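Local coordinates for lipolytic protein G-D-S-L family (PDB 4Q7Q) that probably hydrolyses ester bonds of lipids or other acylated substrates, as a possible lipase of the SGNH (GDSL-like) hydrolase family, at residues L34-E39 with P239-N244; R87-L92 with N153-E158; L92-H97 with N101-G106. All coordinates share one frame; numbering follows the deposited sequence. Where two conformers were deposited one is given.

Interaction 1: L34-E39 with P239-N244; sequences LTRLNE and PSDKGN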
loop_
_atom_site.group_PDB
_atom_site.type_symbol
_atom_site.label_atom_id
_atom_site.label_comp_id
_atom_site.label_asym_id
_atom_site.label_seq_id
_atom_site.Cartn_x
_atom_site.Cartn_y
_atom_site.Cartn_z
ATOM N N LEU A 34 -0.271 8.576 7.793
ATOM C CA LEU A 34 0.473 9.845 7.804
ATOM C C LEU A 34 0.169 10.618 9.081
ATOM O O LEU A 34 1.073 11.138 9.754
ATOM C CB LEU A 34 0.111 10.730 6.605
ATOM C CG LEU A 34 0.111 10.099 5.208
ATOM C CD1 LEU A 34 -0.158 11.162 4.137
ATOM C CD2 LEU A 34 1.407 9.371 4.925
ATOM N N THR A 35 -1.118 10.691 9.404
ATOM C CA THR A 35 -1.589 11.349 10.621
ATOM C C THR A 35 -0.976 10.688 11.848
ATOM O O THR A 35 -0.461 11.363 12.737
ATOM C CB THR A 35 -3.124 11.308 10.690
ATOM O OG1 THR A 35 -3.660 12.030 9.573
ATOM C CG2 THR A 35 -3.655 11.906 12.001
ATOM N N ARG A 36 -0.998 9.359 11.882
ATOM C CA ARG A 36 -0.453 8.632 13.021
ATOM C C ARG A 36 1.064 8.777 13.133
ATOM O O ARG A 36 1.593 8.887 14.238
ATOM C CB ARG A 36 -0.859 7.166 12.960
ATOM C CG ARG A 36 -2.352 6.960 13.097
ATOM C CD ARG A 36 -2.736 5.481 12.971
ATOM N NE ARG A 36 -4.180 5.292 13.096
ATOM C CZ ARG A 36 -4.826 5.267 14.256
ATOM N NH1 ARG A 36 -6.141 5.109 14.286
ATOM N NH2 ARG A 36 -4.152 5.397 15.392
ATOM N N LEU A 37 1.764 8.781 11.998
ATOM C CA LEU A 37 3.210 9.009 12.020
ATOM C C LEU A 37 3.502 10.358 12.670
ATOM O O LEU A 37 4.366 10.471 13.543
ATOM C CB LEU A 37 3.808 8.960 10.603
ATOM C CG LEU A 37 5.334 9.099 10.415
ATOM C CD1 LEU A 37 5.880 10.543 10.599
ATOM C CD2 LEU A 37 6.079 8.125 11.321
ATOM N N ASN A 38 2.793 11.388 12.227
ATOM C CA ASN A 38 2.982 12.719 12.781
ATOM C C ASN A 38 2.688 12.799 14.281
ATOM O O ASN A 38 3.322 13.561 14.989
ATOM C CB ASN A 38 2.177 13.755 11.987
ATOM C CG ASN A 38 2.139 15.106 12.668
ATOM O OD1 ASN A 38 1.143 15.458 13.302
ATOM N ND2 ASN A 38 3.228 15.868 12.550
ATOM N N GLU A 39 1.752 11.999 14.779
ATOM C CA GLU A 39 1.519 11.988 16.223
ATOM C C GLU A 39 2.737 11.449 16.971
ATOM O O GLU A 39 3.067 11.922 18.056
ATOM C CB GLU A 39 0.276 11.175 16.579
ATOM C CG GLU A 39 -1.015 11.774 16.061
ATOM C CD GLU A 39 -2.236 10.910 16.345
ATOM O OE1 GLU A 39 -2.080 9.702 16.640
ATOM O OE2 GLU A 39 -3.358 11.448 16.277
ATOM N N PRO A 239 -5.876 -0.419 4.922
ATOM C CA PRO A 239 -5.734 -0.511 6.371
ATOM C C PRO A 239 -6.881 0.108 7.167
ATOM O O PRO A 239 -7.449 1.157 6.818
ATOM C CB PRO A 239 -4.440 0.257 6.637
ATOM C CG PRO A 239 -3.641 0.051 5.413
ATOM C CD PRO A 239 -4.628 0.028 4.274
ATOM N N SER A 240 -7.212 -0.578 8.252
ATOM C CA SER A 240 -8.057 -0.033 9.298
ATOM C C SER A 240 -7.240 0.905 10.176
ATOM O O SER A 240 -6.057 1.127 9.929
ATOM C CB SER A 240 -8.571 -1.180 10.156
ATOM O OG SER A 240 -7.486 -1.845 10.781
ATOM N N ASP A 241 -7.864 1.438 11.219
ATOM C CA ASP A 241 -7.122 2.198 12.216
ATOM C C ASP A 241 -5.971 1.366 12.779
ATOM O O ASP A 241 -4.853 1.865 12.919
ATOM C CB ASP A 241 -8.038 2.639 13.356
ATOM C CG ASP A 241 -8.849 3.874 13.014
ATOM O OD1 ASP A 241 -8.372 4.699 12.217
ATOM O OD2 ASP A 241 -9.962 4.033 13.564
ATOM N N LYS A 242 -6.250 0.098 13.085
ATOM C CA LYS A 242 -5.236 -0.817 13.605
ATOM C C LYS A 242 -4.097 -1.032 12.606
ATOM O O LYS A 242 -2.924 -0.966 12.976
ATOM C CB LYS A 242 -5.868 -2.158 13.978
ATOM C CG LYS A 242 -4.889 -3.153 14.565
ATOM C CD LYS A 242 -5.558 -4.477 14.891
ATOM C CE LYS A 242 -4.588 -5.419 15.582
ATOM N N GLY A 243 -4.440 -1.289 11.344
ATOM C CA GLY A 243 -3.430 -1.434 10.313
ATOM C C GLY A 243 -2.567 -0.187 10.170
ATOM O O GLY A 243 -1.340 -0.281 10.112
ATOM N N ASN A 244 -3.203 0.984 10.116
ATOM C CA ASN A 244 -2.470 2.241 9.989
ATOM C C ASN A 244 -1.538 2.518 11.169
ATOM O O ASN A 244 -0.460 3.096 10.991
ATOM C CB ASN A 244 -3.422 3.417 9.774
ATOM C CG ASN A 244 -3.954 3.473 8.369
ATOM O OD1 ASN A 244 -3.206 3.319 7.407
ATOM N ND2 ASN A 244 -5.252 3.691 8.236
#
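Arg36, on helix 33-40, lays its side chain across the first turn of helix 241-257 and meets Asp241 there. Its chain is extended from CG to NE, which carries the guanidinium over the helix start, and NH1 gives a hydrogen bond of 3.1 Å to Asp241 OD1 within a salt bridge; this is one of two Arg36 conformers, so the bridge may be partial. The two flat groups are far from coplanar: their planes stand 66° apart. OD1 lies in the guanidinium plane, at its edge, yet the arginine reaches that oxygen from above the carboxylate plane, with an N-H...O angle of 156°. The backbone oxygen of Asp241 sits over one guanidinium face, toward the rim, 3.5 Å from Arg36 NE at an angle too poor for a bond. NE donates instead to Lys31 O, and Asp241 OD1 also accepts from the backbone N of Ser30 and of Lys31, so the loop before helix 33-40 fixes both partners. Nearer the backbone of Arg36, CD packs on Asn244, 3.9 Å from its CB. Ser240, at the N-cap position, accepts through OG from Gly243 N, a capping bond of 3.1 Å. Two helices packed beside a parallel sheet, joined by an arginine laid on the first turn of one, fit the alpha/beta fold of SGNH hydrolases.

Interaction 2: R87-L92 with N153-E158; sequences RPVGKL and NGQTLE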
loop_
_atom_site.group_PDB
_atom_site.type_symbol
_atom_site.label_atom_id
_atom_site.label_comp_id
_atom_site.label_asym_id
_atom_site.label_seq_id
_atom_site.Cartn_x
_atom_site.Cartn_y
_atom_site.Cartn_z
ATOM N N ARG A 87 1.652 -5.881 -13.978
ATOM C CA ARG A 87 2.860 -5.238 -14.514
ATOM C C ARG A 87 4.076 -6.075 -14.187
ATOM O O ARG A 87 4.213 -6.543 -13.060
ATOM C CB ARG A 87 3.093 -3.864 -13.884
ATOM C CG ARG A 87 2.382 -2.689 -14.500
ATOM C CD ARG A 87 3.003 -1.393 -13.974
ATOM N NE ARG A 87 4.048 -0.843 -14.842
ATOM C CZ ARG A 87 5.166 -0.258 -14.406
ATOM N NH1 ARG A 87 5.419 -0.169 -13.103
ATOM N NH2 ARG A 87 6.046 0.233 -15.276
ATOM N N PRO A 88 4.984 -6.247 -15.155
ATOM C CA PRO A 88 6.185 -7.033 -14.861
ATOM C C PRO A 88 7.055 -6.366 -13.802
ATOM O O PRO A 88 7.306 -5.160 -13.850
ATOM C CB PRO A 88 6.921 -7.077 -16.207
ATOM C CG PRO A 88 6.347 -5.994 -17.021
ATOM C CD PRO A 88 4.940 -5.789 -16.554
ATOM N N VAL A 89 7.502 -7.163 -12.844
ATOM C CA VAL A 89 8.388 -6.682 -11.805
ATOM C C VAL A 89 9.704 -6.219 -12.414
ATOM O O VAL A 89 10.228 -5.166 -12.063
ATOM C CB VAL A 89 8.665 -7.793 -10.787
ATOM C CG1 VAL A 89 9.804 -7.398 -9.856
ATOM C CG2 VAL A 89 7.396 -8.113 -10.005
ATOM N N GLY A 90 10.220 -7.002 -13.351
ATOM C CA GLY A 90 11.513 -6.712 -13.937
ATOM C C GLY A 90 12.663 -7.237 -13.103
ATOM O O GLY A 90 12.485 -8.109 -12.246
ATOM N N LYS A 91 13.855 -6.711 -13.366
ATOM C CA LYS A 91 15.053 -7.141 -12.657
ATOM C C LYS A 91 15.873 -5.921 -12.273
ATOM O O LYS A 91 15.608 -4.822 -12.748
ATOM C CB LYS A 91 15.884 -8.089 -13.527
ATOM C CG LYS A 91 15.182 -9.400 -13.899
ATOM C CD LYS A 91 16.056 -10.290 -14.790
ATOM C CE LYS A 91 15.424 -11.666 -15.006
ATOM N NZ LYS A 91 16.198 -12.510 -15.968
ATOM N N LEU A 92 16.878 -6.111 -11.427
ATOM C CA LEU A 92 17.686 -4.985 -10.968
ATOM C C LEU A 92 18.305 -4.196 -12.131
ATOM O O LEU A 92 18.492 -2.986 -12.029
ATOM C CB LEU A 92 18.761 -5.453 -9.984
ATOM C CG LEU A 92 19.646 -4.366 -9.357
ATOM C CD1 LEU A 92 18.819 -3.349 -8.586
ATOM C CD2 LEU A 92 20.721 -4.976 -8.462
ATOM N N ASN A 153 -1.280 -12.988 -12.985
ATOM C CA ASN A 153 -0.444 -12.998 -14.177
ATOM C C ASN A 153 0.934 -13.612 -13.909
ATOM O O ASN A 153 1.954 -13.108 -14.372
ATOM C CB ASN A 153 -0.331 -11.585 -14.762
ATOM C CG ASN A 153 -1.665 -11.058 -15.271
ATOM O OD1 ASN A 153 -2.726 -11.597 -14.942
ATOM N ND2 ASN A 153 -1.619 -10.017 -16.090
ATOM N N GLY A 154 0.957 -14.699 -13.141
ATOM C CA GLY A 154 2.184 -15.432 -12.899
ATOM C C GLY A 154 3.131 -14.806 -11.900
ATOM O O GLY A 154 4.259 -15.263 -11.750
ATOM N N GLN A 155 2.678 -13.770 -11.204
ATOM C CA GLN A 155 3.518 -13.097 -10.209
ATOM C C GLN A 155 2.869 -13.069 -8.837
ATOM O O GLN A 155 1.662 -12.851 -8.720
ATOM C CB GLN A 155 3.835 -11.661 -10.637
ATOM C CG GLN A 155 4.477 -11.572 -11.998
ATOM C CD GLN A 155 4.899 -10.153 -12.366
ATOM O OE1 GLN A 155 6.059 -9.907 -12.711
ATOM N NE2 GLN A 155 3.951 -9.222 -12.326
ATOM N N THR A 156 3.668 -13.291 -7.795
ATOM C CA THR A 156 3.181 -13.119 -6.429
ATOM C C THR A 156 3.417 -11.689 -5.990
ATOM O O THR A 156 4.312 -11.012 -6.496
ATOM C CB THR A 156 3.922 -14.013 -5.431
ATOM O OG1 THR A 156 5.292 -13.602 -5.368
ATOM C CG2 THR A 156 3.834 -15.481 -5.836
ATOM N N LEU A 157 2.633 -11.233 -5.027
ATOM C CA LEU A 157 2.834 -9.902 -4.471
ATOM C C LEU A 157 4.182 -9.857 -3.760
ATOM O O LEU A 157 4.859 -8.817 -3.745
ATOM C CB LEU A 157 1.694 -9.533 -3.515
ATOM C CG LEU A 157 1.738 -8.132 -2.898
ATOM C CD1 LEU A 157 1.786 -7.037 -3.971
ATOM C CD2 LEU A 157 0.528 -7.952 -2.001
ATOM N N GLU A 158 4.595 -10.996 -3.208
ATOM C CA GLU A 158 5.885 -11.061 -2.542
ATOM C C GLU A 158 7.039 -10.663 -3.464
ATOM O O GLU A 158 8.017 -10.069 -3.009
ATOM C CB GLU A 158 6.133 -12.447 -1.946
ATOM C CG GLU A 158 7.406 -12.484 -1.131
ATOM C CD GLU A 158 7.693 -13.832 -0.508
ATOM O OE1 GLU A 158 7.115 -14.844 -0.957
ATOM O OE2 GLU A 158 8.502 -13.874 0.440
#
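Gln155 reaches across to the loop 87-92 and grips its backbone at two points with one side-chain amide. NE2 donates to Arg87 O at 2.8 Å, while OE1 accepts from Val89 N at 3.1 Å; the residue thus bridges the two peptide groups on either side of Pro88. The bonds differ in approach. Val89 N lies in the carbonyl plane of the amide, on a lone pair of OE1, whereas NE2 comes to Arg87 O from 50° above that carbonyl's plane, although its own N-H points almost straight at the oxygen (169°). An extended chain beyond CG gives Gln155 the length to reach both.

This tight part includes Pro88 CA, 3.6 Å from OE1, and buried Val89, whose CG2 rests 3.5 Å from OE1; the valine also packs on Phe160 and Ala163 of helix 157-171. The solvent side is looser: the exposed Pro88 ring points away from Gln155, and exposed Asn153 stops short of the loop. The guanidinium of Arg87 turns elsewhere, to a salt bridge with Asp82.

With donor and acceptor both used, the amide cannot flip without losing both bonds. Its rotation is therefore set by the loop backbone, in a polar clasp that needs no charge.

Interaction 3: L92-H97 with N101-G106; sequences LDDYQH and NTTVYG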
loop_
_atom_site.group_PDB
_atom_site.type_symbol
_atom_site.label_atom_id
_atom_site.label_comp_id
_atom_site.label_asym_id
_atom_site.label_seq_id
_atom_site.Cartn_x
_atom_site.Cartn_y
_atom_site.Cartn_z
ATOM N N LEU A 92 16.878 -6.111 -11.427
ATOM C CA LEU A 92 17.686 -4.985 -10.968
ATOM C C LEU A 92 18.305 -4.196 -12.131
ATOM O O LEU A 92 18.492 -2.986 -12.029
ATOM C CB LEU A 92 18.761 -5.453 -9.984
ATOM C CG LEU A 92 19.646 -4.366 -9.357
ATOM C CD1 LEU A 92 18.819 -3.349 -8.586
ATOM C CD2 LEU A 92 20.721 -4.976 -8.462
ATOM N N ASP A 93 18.601 -4.881 -13.236
ATOM C CA ASP A 93 19.108 -4.229 -14.445
ATOM C C ASP A 93 18.194 -3.105 -14.934
ATOM O O ASP A 93 18.666 -2.103 -15.476
ATOM C CB ASP A 93 19.286 -5.260 -15.561
ATOM C CG ASP A 93 19.798 -4.646 -16.851
ATOM O OD1 ASP A 93 18.973 -4.353 -17.741
ATOM O OD2 ASP A 93 21.026 -4.460 -16.978
ATOM N N ASP A 94 16.887 -3.283 -14.749
ATOM C CA ASP A 94 15.903 -2.266 -15.123
ATOM C C ASP A 94 15.940 -1.053 -14.199
ATOM O O ASP A 94 15.471 0.029 -14.555
ATOM C CB ASP A 94 14.492 -2.857 -15.127
ATOM C CG ASP A 94 14.329 -3.952 -16.155
ATOM O OD1 ASP A 94 14.405 -3.634 -17.356
ATOM O OD2 ASP A 94 14.121 -5.119 -15.766
ATOM N N TYR A 95 16.479 -1.240 -13.001
ATOM C CA TYR A 95 16.676 -0.121 -12.099
ATOM C C TYR A 95 18.009 0.574 -12.392
ATOM O O TYR A 95 18.119 1.798 -12.304
ATOM C CB TYR A 95 16.619 -0.562 -10.632
ATOM C CG TYR A 95 16.844 0.600 -9.700
ATOM C CD1 TYR A 95 15.787 1.407 -9.297
ATOM C CD2 TYR A 95 18.126 0.925 -9.260
ATOM C CE1 TYR A 95 15.998 2.490 -8.466
ATOM C CE2 TYR A 95 18.343 2.006 -8.438
ATOM C CZ TYR A 95 17.280 2.782 -8.044
ATOM O OH TYR A 95 17.497 3.855 -7.224
ATOM N N GLN A 96 19.021 -0.216 -12.734
ATOM C CA GLN A 96 20.363 0.311 -12.962
ATOM C C GLN A 96 20.462 1.088 -14.264
ATOM O O GLN A 96 21.233 2.049 -14.374
ATOM C CB GLN A 96 21.377 -0.833 -12.971
ATOM C CG GLN A 96 21.585 -1.471 -11.611
ATOM C CD GLN A 96 22.263 -2.823 -11.705
ATOM O OE1 GLN A 96 22.082 -3.551 -12.677
ATOM N NE2 GLN A 96 23.044 -3.167 -10.688
ATOM N N HIS A 97 19.690 0.658 -15.256
ATOM C CA HIS A 97 19.756 1.241 -16.587
ATOM C C HIS A 97 18.382 1.674 -17.068
ATOM O O HIS A 97 17.358 1.154 -16.618
ATOM C CB HIS A 97 20.355 0.236 -17.571
ATOM C CG HIS A 97 21.665 -0.330 -17.127
ATOM N ND1 HIS A 97 22.856 0.349 -17.269
ATOM C CD2 HIS A 97 21.971 -1.510 -16.538
ATOM C CE1 HIS A 97 23.840 -0.388 -16.788
ATOM N NE2 HIS A 97 23.330 -1.521 -16.338
ATOM N N ASN A 101 9.960 3.011 -18.740
ATOM C CA ASN A 101 9.017 2.812 -17.643
ATOM C C ASN A 101 8.161 1.563 -17.866
ATOM O O ASN A 101 6.937 1.633 -17.916
ATOM C CB ASN A 101 8.135 4.055 -17.527
ATOM C CG ASN A 101 7.221 4.012 -16.327
ATOM O OD1 ASN A 101 7.533 3.374 -15.313
ATOM N ND2 ASN A 101 6.079 4.684 -16.434
ATOM N N THR A 102 8.822 0.416 -17.987
ATOM C CA THR A 102 8.173 -0.803 -18.461
ATOM C C THR A 102 8.111 -1.915 -17.422
ATOM O O THR A 102 7.520 -2.977 -17.673
ATOM C CB THR A 102 8.938 -1.355 -19.657
ATOM O OG1 THR A 102 10.288 -1.628 -19.258
ATOM C CG2 THR A 102 8.947 -0.340 -20.787
ATOM N N THR A 103 8.754 -1.685 -16.281
ATOM C CA THR A 103 8.771 -2.642 -15.181
ATOM C C THR A 103 8.715 -1.856 -13.888
ATOM O O THR A 103 8.944 -0.640 -13.883
ATOM C CB THR A 103 10.071 -3.473 -15.145
ATOM O OG1 THR A 103 11.196 -2.598 -14.957
ATOM C CG2 THR A 103 10.253 -4.270 -16.430
ATOM N N VAL A 104 8.444 -2.557 -12.793
ATOM C CA VAL A 104 8.432 -1.950 -11.468
ATOM C C VAL A 104 9.811 -1.398 -11.100
ATOM O O VAL A 104 9.932 -0.255 -10.654
ATOM C CB VAL A 104 7.929 -2.939 -10.400
ATOM C CG1 VAL A 104 7.974 -2.299 -9.031
ATOM C CG2 VAL A 104 6.513 -3.380 -10.739
ATOM N N TYR A 105 10.853 -2.197 -11.302
ATOM C CA TYR A 105 12.210 -1.715 -11.078
ATOM C C TYR A 105 12.493 -0.437 -11.885
ATOM O O TYR A 105 13.109 0.504 -11.373
ATOM C CB TYR A 105 13.218 -2.788 -11.474
ATOM C CG TYR A 105 13.559 -3.835 -10.426
ATOM C CD1 TYR A 105 14.486 -3.569 -9.431
ATOM C CD2 TYR A 105 13.000 -5.109 -10.477
ATOM C CE1 TYR A 105 14.836 -4.533 -8.502
ATOM C CE2 TYR A 105 13.349 -6.085 -9.552
ATOM C CZ TYR A 105 14.272 -5.788 -8.565
ATOM O OH TYR A 105 14.637 -6.736 -7.626
ATOM N N GLY A 106 12.046 -0.403 -13.142
ATOM C CA GLY A 106 12.186 0.782 -13.978
ATOM C C GLY A 106 11.469 2.000 -13.409
ATOM O O GLY A 106 12.013 3.106 -13.394
HETATM O O HOH W 1 12.160 -1.310 -17.212
#
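Short helix 92-96 and the N-terminus of helix 104-118, joined by a short loop, pack together on one flank of the parallel sheet, and the junction is filled by Leu92, Asp94, Tyr95, Thr103 and Tyr105.

Aromatic and apolar contacts come first. The backbone of Leu92 lies over one face of the Tyr105 ring: Leu92 N is above its centre, and Leu92 CA makes a CH-pi contact 4.0 Å from the centroid of that ring, 23° off the normal. Leu92 CD1 adds a contact near CE1, while Tyr95 CB approaches the ring edge, 3.9 Å from Tyr105 CD1. Tyr95 sends its own ring away from the junction, because CG stands anti to the backbone N (chi1 179°); the ring leaves with only its edge, at CD1, beside Tyr105 O, and its hydroxyl bonds to Glu171.

Close backbone packing follows. Gly106 CA makes a CA-H...O contact with Asp94 O at 3.4 Å, bringing the two main chains near each other; the same oxygen accepts from Arg109 NE.

The polar part centres on Thr103 and Asp94, whose side chains cross at about a right angle. Asp94 CB lies 3.3 Å from Thr103 OG1, but the carboxylate makes no direct bond to the threonine; its oxygens serve the turns around it, OD2 accepting from Lys91 N and OD1 from Asn99 ND2. Thr103 is the N-cap of helix 104-118, its OG1 accepting from Gly106 N at 3.0 Å. A water bridges the junction, lying 3.2 Å from Asp94 OD1, to which it probably donates, and 2.8 Å from both Thr102 OG1 and Thr103 OG1.

Interactions 2 and 3 form one continuous patch, with centres about 12 Å apart. They share Leu92, and backbone pairs join them: Pro88 O lies 3.0 Å from Val104 N and Val89 O 3.1 Å from Tyr105 N, both probable hydrogen bonds. The loop that Gln155 clasps thus also runs along the start of helix 104-118. Interaction 1 lies on the opposite side of the chain's centre, its centre about 28 Å from that of interaction 2 and 31 Å from that of interaction 3. It is the one near the probable catalytic triad, Ser14, His238 and Asp235: the side chain of Asn244 lies close to these residues without touching them.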